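Local coordinates for protein tRNA uridine(34) acetyltransferase (Methanocaldococcus infernus, PDB 6IA8) that forms 5-carboxymethyluridine at the wobble position of tRNAs from acetyl-CoA, using S-adenosylmethionine and a [4Fe-4S] cluster, at residues A[120-125]-A[130-135]. Numbering follows the deposited sequence.
Sequences ARIEQL and HPTDKI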
loop_
_atom_site.group_PDB
_atom_site.type_symbol
_atom_site.label_atom_id
_atom_site.label_comp_id
_atom_site.label_asym_id
_atom_site.label_seq_id
_atom_site.Cartn_x
_atom_site.Cartn_y
_atom_site.Cartn_z
ATOM N N ALA A 120 -4.308 -8.080 20.828
ATOM C CA ALA A 120 -4.599 -9.486 20.559
ATOM C C ALA A 120 -3.857 -9.985 19.316
ATOM O O ALA A 120 -3.381 -11.128 19.272
ATOM C CB ALA A 120 -6.113 -9.690 20.414
ATOM N N ARG A 121 -3.763 -9.144 18.289
ATOM C CA ARG A 121 -3.063 -9.536 17.073
ATOM C C ARG A 121 -1.567 -9.694 17.334
ATOM O O ARG A 121 -0.932 -10.626 16.828
ATOM C CB ARG A 121 -3.325 -8.499 15.974
ATOM C CG ARG A 121 -2.750 -8.875 14.615
ATOM C CD ARG A 121 -3.333 -10.164 14.060
ATOM N NE ARG A 121 -2.543 -10.676 12.941
ATOM C CZ ARG A 121 -2.642 -11.911 12.464
ATOM N NH1 ARG A 121 -3.500 -12.764 13.002
ATOM N NH2 ARG A 121 -1.880 -12.297 11.454
ATOM N N ILE A 122 -0.986 -8.791 18.123
ATOM C CA ILE A 122 0.440 -8.873 18.425
ATOM C C ILE A 122 0.744 -10.148 19.199
ATOM O O ILE A 122 1.681 -10.886 18.870
ATOM C CB ILE A 122 0.893 -7.618 19.189
ATOM C CG1 ILE A 122 0.908 -6.407 18.229
ATOM C CG2 ILE A 122 2.281 -7.821 19.783
ATOM C CD1 ILE A 122 1.004 -5.057 18.958
ATOM N N GLU A 123 -0.045 -10.434 20.235
ATOM C CA GLU A 123 0.177 -11.650 21.011
ATOM C C GLU A 123 -0.006 -12.893 20.146
ATOM O O GLU A 123 0.746 -13.864 20.277
ATOM C CB GLU A 123 -0.767 -11.682 22.216
ATOM C CG GLU A 123 -0.519 -10.549 23.206
ATOM C CD GLU A 123 0.891 -10.570 23.773
ATOM O OE1 GLU A 123 1.302 -11.625 24.316
ATOM O OE2 GLU A 123 1.582 -9.537 23.671
ATOM N N GLN A 124 -1.022 -12.895 19.277
ATOM C CA GLN A 124 -1.239 -14.031 18.384
ATOM C C GLN A 124 -0.050 -14.246 17.458
ATOM O O GLN A 124 0.329 -15.391 17.189
ATOM C CB GLN A 124 -2.527 -13.790 17.599
ATOM C CG GLN A 124 -2.796 -14.700 16.447
ATOM C CD GLN A 124 -3.959 -14.198 15.593
ATOM O OE1 GLN A 124 -3.997 -14.418 14.381
ATOM N NE2 GLN A 124 -4.907 -13.512 16.225
ATOM N N LEU A 125 0.566 -13.160 16.982
ATOM C CA LEU A 125 1.734 -13.290 16.118
ATOM C C LEU A 125 2.946 -13.757 16.910
ATOM O O LEU A 125 3.728 -14.585 16.431
ATOM C CB LEU A 125 2.026 -11.959 15.415
ATOM C CG LEU A 125 1.036 -11.578 14.307
ATOM C CD1 LEU A 125 1.254 -10.139 13.839
ATOM C CD2 LEU A 125 1.118 -12.537 13.123
ATOM N N HIS A 130 6.378 -15.086 14.976
ATOM C CA HIS A 130 6.549 -14.004 14.022
ATOM C C HIS A 130 7.067 -12.755 14.736
ATOM O O HIS A 130 6.583 -12.407 15.821
ATOM C CB HIS A 130 5.230 -13.678 13.322
ATOM C CG HIS A 130 4.673 -14.798 12.500
ATOM N ND1 HIS A 130 4.998 -16.121 12.714
ATOM C CD2 HIS A 130 3.806 -14.789 11.459
ATOM C CE1 HIS A 130 4.359 -16.878 11.840
ATOM N NE2 HIS A 130 3.629 -16.095 11.067
ATOM N N PRO A 131 8.053 -12.066 14.157
ATOM C CA PRO A 131 8.537 -10.833 14.786
ATOM C C PRO A 131 7.440 -9.785 14.816
ATOM O O PRO A 131 6.599 -9.708 13.915
ATOM C CB PRO A 131 9.704 -10.397 13.892
ATOM C CG PRO A 131 9.461 -11.083 12.576
ATOM C CD PRO A 131 8.806 -12.398 12.930
ATOM N N THR A 132 7.453 -8.975 15.876
ATOM C CA THR A 132 6.497 -7.880 16.015
ATOM C C THR A 132 7.176 -6.579 16.431
ATOM O O THR A 132 6.512 -5.681 16.951
ATOM C CB THR A 132 5.404 -8.245 17.021
ATOM O OG1 THR A 132 5.999 -8.448 18.309
ATOM C CG2 THR A 132 4.682 -9.520 16.589
ATOM N N ASP A 133 8.486 -6.452 16.221
ATOM C CA ASP A 133 9.152 -5.199 16.547
ATOM C C ASP A 133 8.811 -4.106 15.543
ATOM O O ASP A 133 8.929 -2.925 15.872
ATOM C CB ASP A 133 10.668 -5.416 16.623
ATOM C CG ASP A 133 11.239 -6.053 15.355
ATOM O OD1 ASP A 133 10.763 -7.135 14.967
ATOM O OD2 ASP A 133 12.157 -5.469 14.745
ATOM N N LYS A 134 8.404 -4.474 14.328
ATOM C CA LYS A 134 7.950 -3.542 13.302
ATOM C C LYS A 134 6.514 -3.885 12.919
ATOM O O LYS A 134 6.225 -5.020 12.509
ATOM C CB LYS A 134 8.846 -3.615 12.054
ATOM C CG LYS A 134 10.290 -3.298 12.286
ATOM C CD LYS A 134 11.045 -3.255 10.943
ATOM C CE LYS A 134 12.548 -3.181 11.136
ATOM N NZ LYS A 134 13.114 -4.486 11.567
ATOM N N ILE A 135 5.620 -2.902 13.016
ATOM C CA ILE A 135 4.199 -3.130 12.792
ATOM C C ILE A 135 3.674 -2.188 11.716
ATOM O O ILE A 135 3.890 -0.974 11.778
ATOM C CB ILE A 135 3.408 -2.954 14.103
ATOM C CG1 ILE A 135 3.713 -4.135 15.063
ATOM C CG2 ILE A 135 1.904 -2.870 13.807
ATOM C CD1 ILE A 135 3.148 -3.947 16.439
#
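Ile122 and Ile135 meet through the ends of their longer branches, CD1 to CD1 at 3.5 Å, tighter than usual for two methyl groups; the two side chains cross at about a right angle. In Ile122, CG1 lies anti to the carbonyl carbon (chi1 -72°), which carries CD1 to Ile135 and leaves the shorter CG2 branch facing Thr132, 4.0 Å from its OG1. Replacing Ile122 by an alanine removes CG1, CG2 and CD1, which would probably leave a gap beside Ile135 CD1 and another by Thr132 OG1, where the CG2 methyl lies. The other branch of Thr132, CG2, packs 3.8 Å from Leu125 CB, so this threonine sits against both helix residues. Leu125 CD2 approaches the His130 ring obliquely, 3.9 Å from ring atom CD2. One backbone hydrogen bond joins the segments: His130 N donates to Leu125 O over 3.1 Å. It ties the loop to the last turn of the helix, and His130 ND1 makes a weak hydrogen bond with Val128 O in the same loop. The contact lies where the helix of a beta-alpha-beta crossover, 114-127 between the parallel neighbours 63-68 and 134-140, passes through a short loop into strand 134-140 of the radical SAM core. Strand 63-68 touches Leu125 and Ile135, while Met163 of helix 149-164 packs on both isoleucines.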